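PDB 4TQM: lectin 2 from Agrocybe aegerita, which binds glycans carrying N-acetylglucosamine, probably recognising terminal residues of this sugar at several sites around a beta-propeller. Local coordinates for residues K193-S198 / D214-D219; I354-K359 / N380-S385; L42-F47 / Y83-N88. The protein carries 1 engineered substitution. All coordinates share one frame; numbering follows the deposited sequence.

Overall arrangement
The chain folds as a beta-propeller of seven four-stranded antiparallel blades, one of them closed by joining the N-terminal strands 20-24, 29-32 and 41-44 to the C-terminal strand 395-399. Contact 3 comes first along the chain, linking the end of strand 41-44 to strand 82-85 of the next blade. Contact 1 and then contact 2 follow, each joining a turn next to a blade's third strand to the loop leaving its fourth. Contacts 2 and 3 are neighbours, their centres about 22 Å apart; contact 1 lies across the chain's centre, about 37 and 39 Å from their centres. All three touch bound N-acetylglucosamine, so one chain binds sugars around its rim and could engage several glycans.

Contact 1 of 3, residues K193-S198 / D214-D219; sequences KHVFIS and DNFCID. With NAG (2-acetamido-2-deoxy-beta-D-glucopyranose), chain E; NAG (2-acetamido-2-deoxy-beta-D-glucopyranose), chain D.
His194 and Asp214 both set CG beside the backbone N and anti to the carbonyl carbon (chi1 -49° and -65°), and these torsions bring the imidazole and the carboxylate alongside each other. His194 ND1 donates to Asp214 OD1 over 2.8 Å. The acceptor lies in the imidazole plane, at the ring edge, whereas the donor meets the carboxylate from above its plane, the two planes being 62° apart. Lys193 CB lies over one imidazole face, toward the rim of the ring, and the nearby carboxylate would probably stabilise a positive charge on the imidazole.

Deeper in, Val195 turns CG2 into the bend of the loop, 3.3 Å from Asn215 O and also against Phe216 CB. A compact branched residue fits here, between the strand and the loop. Cys217 fills the next position, with SG 3.4 Å from His194 O. A G1 beta bulge sets Phe216, at positive phi, and Cys217 across from Ala220.

Two sugars flank the pair of segments. Asn215 suits its place because its amide offers both an acceptor and a donor: OD1 takes O3 of N-acetylglucosamine E at 2.7 Å, while ND2 gives to O4 of the same sugar at 2.9 Å. Phe216 N also donates to Asn215 OD1, at 2.9 Å, which steadies the amide. On the other flank, Lys193 CG packs on Asp219 CB at 4.0 Å, and Lys193 CD approaches O3 of N-acetylglucosamine D. Asp219 OD2 forms a salt bridge with Arg171.

Trp223, Gly221 and Lys248 complete the pocket of sugar E, a site between consecutive blades of the beta-propeller, to which Asn215 contributes from the connecting loop.

Contact 2 of 3, residues I354-K359 / N380-S385; sequences IGFGEK and NDFSFS. With GAL (beta-D-galactopyranose), chain G; NAG (2-acetamido-2-deoxy-beta-D-glucopyranose), chain B.
Gly357 and Glu358 present successive carbonyls to the loop 380-385, and both are answered by backbone N-H groups. Phe384 N reaches Gly357 O at 2.9 Å and Ser385 N reaches Glu358 O, also at 2.9 Å; both bonds are nearly straight. Inside the loop, Asn380 to Ser383 forms a type II turn with Phe382 at positive phi. Ser383 OG stands between its backbone N and carbonyl carbon (chi1 61°), a torsion that lets the hydroxyl reach back to Asn380 O at 2.7 Å. Ser383 OG in turn accepts from Ser385 OG at 2.8 Å, so a small hydroxyl residue serves here as both donor and acceptor.

This loop leads out of one propeller blade, after strand 376-379, to the C-terminal strand 395-399 that helps to close the ring. Where the aromatic side chains of the two segments meet, the edge of the Phe356 ring faces Phe382 CB, with CD1 3.4 Å away, and Phe382 O is buried with no partner in the model.

The other side of the 357-359 turn faces the sugar, an N-acetylglucosamine linked to O3 of galactose. Glu358 N gives its hydrogen to the acetamide O7 at 3.0 Å, and Gly357, having no side chain, lets O7 settle close to its CA. Glu358 lies alongside the Phe384 ring, carboxylate and ring planes 21° apart, its oxygens engaged by His338 (OE1) and, in a salt bridge, by Lys337 (OE2). Long, flexible Lys359 extends NZ to galactose O4 at 3.1 Å, with a weaker bond to O6.

Contact 3 of 3, residues L42-F47 / Y83-N88; sequences LAVKNF and YVSVNN. With NAG (2-acetamido-2-deoxy-beta-D-glucopyranose), chain C.
Val44 and Ser85 mark where the two backbones approach most closely, their CA atoms 7.8 Å apart, as 42-47 and 83-88 run in roughly opposite directions. The gap is too wide for a shared sheet, and no hydrogen bond crosses it; the contact is made mainly by side chains, between two neighbouring propeller blades. The first segment is irregular: a classic beta bulge pairs Ala43 and Val44 with Val29, Lys45 centres an inverse gamma turn, and Phe47 has positive phi.

Phe47 gives most of the first segment's share. Its CG lies beside the backbone N (chi1 -56°), which swings the ring toward strand 82-85. There CE1 packs on Tyr83 CB at 3.7 Å, while CE2 comes within 3.4 Å of Ser85 OG, which lies at the ring edge and in its plane. Serine is small enough to leave room for this edge, and its hydroxyl is satisfied elsewhere by a hydrogen bond to Ala94 O. Val44 adds its CG1 methyl, 3.7 Å from Ser85 OG, so an aliphatic and an aromatic group both border the serine. Trp54 meets the Phe47 ring as well.

At the outer end, Asn46 and Tyr83 border N-acetylglucosamine C. Asn46 OD1 accepts from the sugar's O3 at 2.7 Å, and its ND2 donates to O4 at 2.9 Å with an angle of 162°. Phe47 N also donates to Asn46 OD1, at 2.6 Å on a lone pair, holding the amide in position. The Tyr83 ring lies beside the sugar, its OH 3.7 Å from O5.

A mostly apolar seam thus lies behind a polar binding edge: one amide reads both O3 and O4, consistent with recognition of a terminal sugar whose O3 and O4 carry no further residue.

Contact 1 of 3, residues K193-S198 / D214-D219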
loop_
_atom_site.group_PDB
_atom_site.type_symbol
_atom_site.label_atom_id
_atom_site.label_comp_id
_atom_site.label_asym_id
_atom_site.label_seq_id
_atom_site.Cartn_x
_atom_site.Cartn_y
_atom_site.Cartn_z
ATOM N N LYS A 193 -12.862 18.766 -5.073
ATOM C CA LYS A 193 -12.863 19.968 -4.250
ATOM C C LYS A 193 -12.831 19.680 -2.753
ATOM O O LYS A 193 -12.689 20.603 -1.944
ATOM C CB LYS A 193 -14.071 20.843 -4.600
ATOM C CG LYS A 193 -14.028 21.404 -6.014
ATOM C CD LYS A 193 -15.282 22.203 -6.363
ATOM C CE LYS A 193 -15.306 23.569 -5.685
ATOM N NZ LYS A 193 -15.787 23.517 -4.274
ATOM N N HIS A 194 -12.958 18.406 -2.387
ATOM C CA HIS A 194 -13.026 18.024 -0.982
ATOM C C HIS A 194 -12.399 16.658 -0.725
ATOM O O HIS A 194 -12.512 15.743 -1.544
ATOM C CB HIS A 194 -14.485 17.978 -0.499
ATOM C CG HIS A 194 -15.290 19.191 -0.850
ATOM N ND1 HIS A 194 -15.240 20.358 -0.119
ATOM C CD2 HIS A 194 -16.179 19.413 -1.850
ATOM C CE1 HIS A 194 -16.055 21.250 -0.656
ATOM N NE2 HIS A 194 -16.637 20.699 -1.708
ATOM N N VAL A 195 -11.728 16.529 0.413
ATOM C CA VAL A 195 -11.434 15.223 0.970
ATOM C C VAL A 195 -12.695 14.798 1.707
ATOM O O VAL A 195 -13.158 15.499 2.629
ATOM C CB VAL A 195 -10.252 15.251 1.953
ATOM C CG1 VAL A 195 -10.109 13.901 2.644
ATOM C CG2 VAL A 195 -8.960 15.625 1.233
ATOM N N PHE A 196 -13.245 13.667 1.260
ATOM C CA PHE A 196 -14.463 13.071 1.789
ATOM C C PHE A 196 -14.117 11.856 2.639
ATOM O O PHE A 196 -13.106 11.194 2.413
ATOM C CB PHE A 196 -15.361 12.567 0.652
ATOM C CG PHE A 196 -15.857 13.638 -0.281
ATOM C CD1 PHE A 196 -17.067 14.270 -0.049
ATOM C CD2 PHE A 196 -15.137 13.979 -1.415
ATOM C CE1 PHE A 196 -17.538 15.244 -0.916
ATOM C CE2 PHE A 196 -15.601 14.952 -2.283
ATOM C CZ PHE A 196 -16.804 15.583 -2.031
ATOM N N ILE A 197 -14.974 11.545 3.601
ATOM C CA ILE A 197 -14.874 10.276 4.300
ATOM C C ILE A 197 -16.226 9.580 4.295
ATOM O O ILE A 197 -17.278 10.227 4.266
ATOM C CB ILE A 197 -14.390 10.441 5.756
ATOM C CG1 ILE A 197 -15.375 11.296 6.547
ATOM C CG2 ILE A 197 -12.988 11.038 5.800
ATOM C CD1 ILE A 197 -15.092 11.334 8.015
ATOM N N SER A 198 -16.191 8.254 4.298
ATOM C CA SER A 198 -17.399 7.457 4.436
ATOM C C SER A 198 -17.192 6.468 5.573
ATOM O O SER A 198 -16.275 5.639 5.533
ATOM C CB SER A 198 -17.724 6.723 3.138
ATOM O OG SER A 198 -18.847 5.876 3.310
ATOM N N ASP A 214 -11.246 20.874 2.873
ATOM C CA ASP A 214 -11.252 21.632 1.623
ATOM C C ASP A 214 -9.824 21.904 1.156
ATOM O O ASP A 214 -9.403 23.056 1.025
ATOM C CB ASP A 214 -12.024 22.943 1.773
ATOM C CG ASP A 214 -13.499 22.720 2.036
ATOM O OD1 ASP A 214 -13.942 21.553 1.996
ATOM O OD2 ASP A 214 -14.216 23.717 2.270
ATOM N N ASN A 215 -9.092 20.823 0.900
ATOM C CA ASN A 215 -7.676 20.887 0.564
ATOM C C ASN A 215 -7.236 19.502 0.098
ATOM O O ASN A 215 -8.055 18.583 0.052
ATOM C CB ASN A 215 -6.867 21.316 1.793
ATOM C CG ASN A 215 -5.710 22.237 1.447
ATOM O OD1 ASN A 215 -4.934 21.971 0.529
ATOM N ND2 ASN A 215 -5.592 23.336 2.184
ATOM N N PHE A 216 -5.956 19.363 -0.246
ATOM C CA PHE A 216 -5.378 18.084 -0.691
ATOM C C PHE A 216 -5.974 17.533 -1.986
ATOM O O PHE A 216 -5.847 16.340 -2.272
ATOM C CB PHE A 216 -5.476 17.008 0.401
ATOM C CG PHE A 216 -4.630 17.284 1.609
ATOM C CD1 PHE A 216 -3.250 17.360 1.506
ATOM C CD2 PHE A 216 -5.215 17.447 2.856
ATOM C CE1 PHE A 216 -2.467 17.610 2.622
ATOM C CE2 PHE A 216 -4.439 17.696 3.974
ATOM C CZ PHE A 216 -3.062 17.775 3.857
ATOM N N CYS A 217 -6.613 18.390 -2.772
ATOM C CA CYS A 217 -7.313 17.921 -3.965
ATOM C C CYS A 217 -6.928 18.690 -5.221
ATOM O O CYS A 217 -6.343 19.773 -5.148
ATOM C CB CYS A 217 -8.828 17.976 -3.756
ATOM S SG CYS A 217 -9.417 16.906 -2.426
ATOM N N ILE A 218 -7.267 18.125 -6.373
ATOM C CA ILE A 218 -6.888 18.721 -7.648
ATOM C C ILE A 218 -7.451 20.133 -7.831
ATOM O O ILE A 218 -6.782 21.000 -8.395
ATOM C CB ILE A 218 -7.242 17.791 -8.839
ATOM C CG1 ILE A 218 -6.623 18.311 -10.140
ATOM C CG2 ILE A 218 -8.755 17.588 -8.956
ATOM C CD1 ILE A 218 -6.684 17.320 -11.279
ATOM N N ASP A 219 -8.655 20.369 -7.319
ATOM C CA ASP A 219 -9.294 21.681 -7.435
ATOM C C ASP A 219 -9.426 22.376 -6.082
ATOM O O ASP A 219 -10.201 23.325 -5.926
ATOM C CB ASP A 219 -10.665 21.551 -8.098
ATOM C CG ASP A 219 -10.581 21.004 -9.514
ATOM O OD1 ASP A 219 -9.641 21.380 -10.250
ATOM O OD2 ASP A 219 -11.455 20.196 -9.890
HETATM C C1 NAG E . -0.507 25.503 -1.658
HETATM C C2 NAG E . -0.816 24.066 -1.251
HETATM C C3 NAG E . -2.166 24.004 -0.544
HETATM C C4 NAG E . -2.226 25.018 0.597
HETATM C C5 NAG E . -1.795 26.406 0.138
HETATM C C6 NAG E . -1.675 27.353 1.330
HETATM C C7 NAG E . 0.215 22.381 -2.679
HETATM C C8 NAG E . 0.002 21.366 -3.764
HETATM N N2 NAG E . -0.802 23.205 -2.421
HETATM O O3 NAG E . -2.376 22.709 -0.028
HETATM O O4 NAG E . -3.541 25.088 1.109
HETATM O O5 NAG E . -0.548 26.349 -0.521
HETATM O O6 NAG E . -1.220 28.616 0.897
HETATM O O7 NAG E . 1.290 22.424 -2.083
HETATM C C1 NAG D . -13.534 21.066 -12.294
HETATM C C2 NAG D . -14.496 21.999 -11.566
HETATM C C3 NAG D . -15.022 21.304 -10.314
HETATM C C4 NAG D . -15.603 19.940 -10.667
HETATM C C5 NAG D . -14.644 19.129 -11.531
HETATM C C6 NAG D . -15.319 17.861 -12.036
HETATM C C7 NAG D . -13.602 24.190 -12.128
HETATM C C8 NAG D . -14.808 24.779 -12.798
HETATM N N2 NAG D . -13.822 23.237 -11.224
HETATM O O1 NAG D . -13.031 21.677 -13.463
HETATM O O3 NAG D . -16.012 22.083 -9.677
HETATM O O4 NAG D . -15.865 19.231 -9.478
HETATM O O5 NAG D . -14.208 19.878 -12.645
HETATM O O6 NAG D . -16.552 18.198 -12.631
HETATM O O7 NAG D . -12.470 24.576 -12.425
#

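Contact 2 of 3, residues I354-K359 / N380-S385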
loop_
_atom_site.group_PDB
_atom_site.type_symbol
_atom_site.label_atom_id
_atom_site.label_comp_id
_atom_site.label_asym_id
_atom_site.label_seq_id
_atom_site.Cartn_x
_atom_site.Cartn_y
_atom_site.Cartn_z
ATOM N N ILE A 354 14.399 -1.597 2.075
ATOM C CA ILE A 354 14.738 -2.674 1.150
ATOM C C ILE A 354 14.453 -2.280 -0.296
ATOM O O ILE A 354 13.344 -1.866 -0.636
ATOM C CB ILE A 354 14.040 -4.012 1.517
ATOM C CG1 ILE A 354 14.384 -5.097 0.493
ATOM C CG2 ILE A 354 12.532 -3.824 1.639
ATOM C CD1 ILE A 354 13.895 -6.483 0.882
ATOM N N GLY A 355 15.470 -2.397 -1.142
ATOM C CA GLY A 355 15.339 -2.041 -2.540
ATOM C C GLY A 355 15.580 -3.205 -3.479
ATOM O O GLY A 355 16.595 -3.888 -3.395
ATOM N N PHE A 356 14.619 -3.437 -4.364
ATOM C CA PHE A 356 14.756 -4.383 -5.456
ATOM C C PHE A 356 15.397 -3.655 -6.628
ATOM O O PHE A 356 14.704 -3.006 -7.427
ATOM C CB PHE A 356 13.383 -4.919 -5.856
ATOM C CG PHE A 356 12.620 -5.533 -4.718
ATOM C CD1 PHE A 356 12.746 -6.880 -4.435
ATOM C CD2 PHE A 356 11.784 -4.762 -3.926
ATOM C CE1 PHE A 356 12.051 -7.453 -3.387
ATOM C CE2 PHE A 356 11.086 -5.331 -2.875
ATOM C CZ PHE A 356 11.220 -6.678 -2.607
ATOM N N GLY A 357 16.721 -3.762 -6.710
ATOM C CA GLY A 357 17.512 -2.998 -7.658
ATOM C C GLY A 357 17.806 -3.693 -8.974
ATOM O O GLY A 357 17.072 -4.586 -9.397
ATOM N N GLU A 358 18.892 -3.276 -9.618
ATOM C CA GLU A 358 19.210 -3.724 -10.970
ATOM C C GLU A 358 19.650 -5.189 -11.032
ATOM O O GLU A 358 19.133 -5.957 -11.848
ATOM C CB GLU A 358 20.274 -2.813 -11.598
ATOM C CG GLU A 358 20.568 -3.086 -13.072
ATOM C CD GLU A 358 19.462 -2.615 -14.005
ATOM O OE1 GLU A 358 18.473 -2.023 -13.522
ATOM O OE2 GLU A 358 19.583 -2.836 -15.230
ATOM N N LYS A 359 20.592 -5.572 -10.174
ATOM C CA LYS A 359 21.126 -6.934 -10.202
ATOM C C LYS A 359 21.085 -7.626 -8.837
ATOM O O LYS A 359 21.392 -8.817 -8.731
ATOM C CB LYS A 359 22.556 -6.947 -10.747
ATOM C CG LYS A 359 23.604 -6.550 -9.720
ATOM C CD LYS A 359 25.017 -6.786 -10.236
ATOM C CE LYS A 359 26.045 -6.541 -9.141
ATOM N NZ LYS A 359 25.910 -5.185 -8.542
ATOM N N ASN A 380 20.356 -12.174 -5.103
ATOM C CA ASN A 380 20.372 -11.732 -6.489
ATOM C C ASN A 380 18.966 -11.773 -7.070
ATOM O O ASN A 380 18.681 -11.127 -8.080
ATOM C CB ASN A 380 21.323 -12.591 -7.323
ATOM C CG ASN A 380 22.778 -12.344 -6.982
ATOM O OD1 ASN A 380 23.155 -11.241 -6.587
ATOM N ND2 ASN A 380 23.606 -13.372 -7.133
ATOM N N ASP A 381 18.090 -12.533 -6.418
ATOM C CA ASP A 381 16.718 -12.690 -6.882
ATOM C C ASP A 381 15.895 -11.421 -6.642
ATOM O O ASP A 381 16.275 -10.571 -5.832
ATOM C CB ASP A 381 16.058 -13.901 -6.213
ATOM C CG ASP A 381 16.835 -15.193 -6.442
ATOM O OD1 ASP A 381 17.732 -15.208 -7.312
ATOM O OD2 ASP A 381 16.546 -16.199 -5.757
ATOM N N PHE A 382 14.785 -11.305 -7.370
ATOM C CA PHE A 382 13.861 -10.163 -7.299
ATOM C C PHE A 382 14.408 -8.874 -7.928
ATOM O O PHE A 382 13.720 -7.852 -7.960
ATOM C CB PHE A 382 13.381 -9.900 -5.862
ATOM C CG PHE A 382 12.793 -11.107 -5.180
ATOM C CD1 PHE A 382 11.544 -11.585 -5.540
ATOM C CD2 PHE A 382 13.482 -11.745 -4.163
ATOM C CE1 PHE A 382 11.001 -12.687 -4.909
ATOM C CE2 PHE A 382 12.944 -12.849 -3.526
ATOM C CZ PHE A 382 11.701 -13.320 -3.899
ATOM N N SER A 383 15.638 -8.925 -8.432
ATOM C CA SER A 383 16.229 -7.779 -9.117
ATOM C C SER A 383 15.811 -7.744 -10.586
ATOM O O SER A 383 15.441 -8.775 -11.151
ATOM C CB SER A 383 17.752 -7.820 -9.011
ATOM O OG SER A 383 18.280 -8.991 -9.613
ATOM N N PHE A 384 15.876 -6.556 -11.188
ATOM C CA PHE A 384 15.455 -6.340 -12.574
ATOM C C PHE A 384 16.030 -7.375 -13.539
ATOM O O PHE A 384 15.284 -8.003 -14.292
ATOM C CB PHE A 384 15.829 -4.928 -13.035
ATOM C CG PHE A 384 15.295 -4.571 -14.394
ATOM C CD1 PHE A 384 13.965 -4.216 -14.558
ATOM C CD2 PHE A 384 16.124 -4.582 -15.504
ATOM C CE1 PHE A 384 13.470 -3.883 -15.805
ATOM C CE2 PHE A 384 15.635 -4.250 -16.757
ATOM C CZ PHE A 384 14.306 -3.900 -16.908
ATOM N N SER A 385 17.353 -7.535 -13.505
ATOM C CA SER A 385 18.059 -8.588 -14.243
ATOM C C SER A 385 17.587 -8.808 -15.681
ATOM O O SER A 385 17.021 -9.856 -15.999
ATOM C CB SER A 385 17.992 -9.912 -13.475
ATOM O OG SER A 385 18.660 -9.817 -12.228
HETATM C C1 GAL G . 23.979 -0.835 -12.726
HETATM C C2 GAL G . 23.327 -0.645 -11.365
HETATM C C3 GAL G . 24.265 -1.081 -10.246
HETATM C C4 GAL G . 24.924 -2.429 -10.531
HETATM C C5 GAL G . 25.399 -2.537 -11.980
HETATM C C6 GAL G . 25.864 -3.954 -12.299
HETATM O O2 GAL G . 23.004 0.716 -11.191
HETATM O O3 GAL G . 23.518 -1.187 -9.059
HETATM O O4 GAL G . 24.016 -3.468 -10.246
HETATM O O5 GAL G . 24.351 -2.190 -12.857
HETATM O O6 GAL G . 26.934 -4.307 -11.450
HETATM C C1 NAG B . 23.969 -0.386 -7.939
HETATM C C2 NAG B . 22.814 -0.183 -6.966
HETATM C C3 NAG B . 23.300 0.599 -5.751
HETATM C C4 NAG B . 24.509 -0.103 -5.142
HETATM C C5 NAG B . 25.565 -0.408 -6.200
HETATM C C6 NAG B . 26.709 -1.229 -5.608
HETATM C C7 NAG B . 20.672 -0.241 -8.066
HETATM C C8 NAG B . 19.622 0.494 -8.847
HETATM N N2 NAG B . 21.703 0.474 -7.624
HETATM O O3 NAG B . 22.272 0.686 -4.790
HETATM O O4 NAG B . 25.076 0.717 -4.145
HETATM O O5 NAG B . 25.001 -1.103 -7.295
HETATM O O6 NAG B . 26.203 -2.410 -5.024
HETATM O O7 NAG B . 20.567 -1.451 -7.863
#

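Contact 3 of 3, residues L42-F47 / Y83-N88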
loop_
_atom_site.group_PDB
_atom_site.type_symbol
_atom_site.label_atom_id
_atom_site.label_comp_id
_atom_site.label_asym_id
_atom_site.label_seq_id
_atom_site.Cartn_x
_atom_site.Cartn_y
_atom_site.Cartn_z
ATOM N N LEU A 42 10.044 -20.991 -5.753
ATOM C CA LEU A 42 8.827 -20.889 -6.550
ATOM C C LEU A 42 7.707 -21.679 -5.881
ATOM O O LEU A 42 7.707 -22.910 -5.900
ATOM C CB LEU A 42 9.079 -21.416 -7.965
ATOM C CG LEU A 42 7.916 -21.371 -8.957
ATOM C CD1 LEU A 42 7.549 -19.932 -9.296
ATOM C CD2 LEU A 42 8.262 -22.150 -10.218
ATOM N N ALA A 43 6.753 -20.964 -5.294
ATOM C CA ALA A 43 5.723 -21.590 -4.466
ATOM C C ALA A 43 4.492 -22.015 -5.260
ATOM O O ALA A 43 3.940 -23.094 -5.037
ATOM C CB ALA A 43 5.322 -20.660 -3.329
ATOM N N VAL A 44 4.046 -21.153 -6.169
ATOM C CA VAL A 44 2.866 -21.439 -6.976
ATOM C C VAL A 44 3.162 -21.173 -8.447
ATOM O O VAL A 44 3.596 -20.081 -8.807
ATOM C CB VAL A 44 1.662 -20.571 -6.546
ATOM C CG1 VAL A 44 0.415 -20.969 -7.325
ATOM C CG2 VAL A 44 1.414 -20.695 -5.046
ATOM N N LYS A 45 2.933 -22.168 -9.297
ATOM C CA LYS A 45 3.133 -21.986 -10.731
ATOM C C LYS A 45 1.874 -21.401 -11.361
ATOM O O LYS A 45 1.183 -22.058 -12.143
ATOM C CB LYS A 45 3.538 -23.302 -11.402
ATOM C CG LYS A 45 4.929 -23.774 -10.996
ATOM C CD LYS A 45 5.327 -25.060 -11.705
ATOM C CE LYS A 45 6.778 -25.417 -11.405
ATOM N NZ LYS A 45 7.194 -26.694 -12.054
ATOM N N ASN A 46 1.589 -20.153 -11.004
ATOM C CA ASN A 46 0.385 -19.464 -11.439
ATOM C C ASN A 46 0.520 -17.991 -11.069
ATOM O O ASN A 46 1.576 -17.572 -10.589
ATOM C CB ASN A 46 -0.848 -20.076 -10.767
ATOM C CG ASN A 46 -2.114 -19.899 -11.588
ATOM O OD1 ASN A 46 -2.361 -18.834 -12.158
ATOM N ND2 ASN A 46 -2.923 -20.952 -11.656
ATOM N N PHE A 47 -0.539 -17.214 -11.292
ATOM C CA PHE A 47 -0.533 -15.775 -11.014
ATOM C C PHE A 47 0.620 -15.064 -11.725
ATOM O O PHE A 47 1.166 -14.087 -11.213
ATOM C CB PHE A 47 -0.463 -15.503 -9.505
ATOM C CG PHE A 47 -1.559 -16.158 -8.712
ATOM C CD1 PHE A 47 -2.785 -15.535 -8.550
ATOM C CD2 PHE A 47 -1.357 -17.396 -8.117
ATOM C CE1 PHE A 47 -3.794 -16.135 -7.818
ATOM C CE2 PHE A 47 -2.365 -18.002 -7.382
ATOM C CZ PHE A 47 -3.584 -17.368 -7.233
ATOM N N TYR A 83 -8.939 -15.654 -7.562
ATOM C CA TYR A 83 -8.256 -16.898 -7.227
ATOM C C TYR A 83 -7.470 -16.747 -5.933
ATOM O O TYR A 83 -6.872 -15.703 -5.681
ATOM C CB TYR A 83 -7.305 -17.296 -8.350
ATOM C CG TYR A 83 -8.001 -17.665 -9.635
ATOM C CD1 TYR A 83 -8.209 -18.996 -9.977
ATOM C CD2 TYR A 83 -8.454 -16.684 -10.508
ATOM C CE1 TYR A 83 -8.845 -19.339 -11.152
ATOM C CE2 TYR A 83 -9.093 -17.018 -11.685
ATOM C CZ TYR A 83 -9.285 -18.347 -12.003
ATOM O OH TYR A 83 -9.918 -18.683 -13.176
ATOM N N VAL A 84 -7.469 -17.797 -5.116
ATOM C CA VAL A 84 -6.757 -17.775 -3.846
ATOM C C VAL A 84 -5.916 -19.038 -3.659
ATOM O O VAL A 84 -6.438 -20.151 -3.696
ATOM C CB VAL A 84 -7.730 -17.643 -2.651
ATOM C CG1 VAL A 84 -6.957 -17.622 -1.336
ATOM C CG2 VAL A 84 -8.593 -16.389 -2.783
ATOM N N SER A 85 -4.610 -18.851 -3.481
ATOM C CA SER A 85 -3.710 -19.918 -3.059
ATOM C C SER A 85 -3.423 -19.751 -1.573
ATOM O O SER A 85 -2.632 -18.891 -1.172
ATOM C CB SER A 85 -2.400 -19.886 -3.852
ATOM O OG SER A 85 -2.544 -20.497 -5.123
ATOM N N VAL A 86 -4.086 -20.568 -0.762
ATOM C CA VAL A 86 -3.984 -20.479 0.689
ATOM C C VAL A 86 -2.584 -20.842 1.181
ATOM O O VAL A 86 -1.943 -21.753 0.656
ATOM C CB VAL A 86 -5.036 -21.387 1.373
ATOM C CG1 VAL A 86 -4.898 -21.347 2.887
ATOM C CG2 VAL A 86 -6.437 -20.969 0.962
ATOM N N ASN A 87 -2.105 -20.093 2.168
ATOM C CA ASN A 87 -0.878 -20.425 2.870
ATOM C C ASN A 87 -1.144 -21.657 3.727
ATOM O O ASN A 87 -1.831 -21.572 4.746
ATOM C CB ASN A 87 -0.457 -19.246 3.749
ATOM C CG ASN A 87 0.939 -19.403 4.325
ATOM O OD1 ASN A 87 1.384 -20.510 4.630
ATOM N ND2 ASN A 87 1.636 -18.282 4.485
ATOM N N ASN A 88 -0.611 -22.802 3.310
ATOM C CA ASN A 88 -0.852 -24.057 4.015
ATOM C C ASN A 88 0.066 -24.231 5.214
ATOM O O ASN A 88 0.088 -25.293 5.839
ATOM C CB ASN A 88 -0.673 -25.254 3.074
ATOM C CG ASN A 88 -1.536 -25.159 1.831
ATOM O OD1 ASN A 88 -1.041 -25.285 0.710
ATOM N ND2 ASN A 88 -2.833 -24.943 2.023
HETATM C C1 NAG C . -7.106 -18.609 -16.125
HETATM C C2 NAG C . -6.401 -17.958 -14.937
HETATM C C3 NAG C . -5.370 -18.904 -14.336
HETATM C C4 NAG C . -6.021 -20.248 -14.031
HETATM C C5 NAG C . -6.652 -20.796 -15.306
HETATM C C6 NAG C . -7.320 -22.144 -15.069
HETATM C C7 NAG C . -6.405 -15.553 -15.160
HETATM C C8 NAG C . -5.667 -14.307 -15.558
HETATM N N2 NAG C . -5.775 -16.712 -15.343
HETATM O O3 NAG C . -4.842 -18.342 -13.159
HETATM O O4 NAG C . -5.064 -21.155 -13.530
HETATM O O5 NAG C . -7.621 -19.883 -15.779
HETATM O O6 NAG C . -8.403 -21.965 -14.183
HETATM O O7 NAG C . -7.542 -15.488 -14.698
#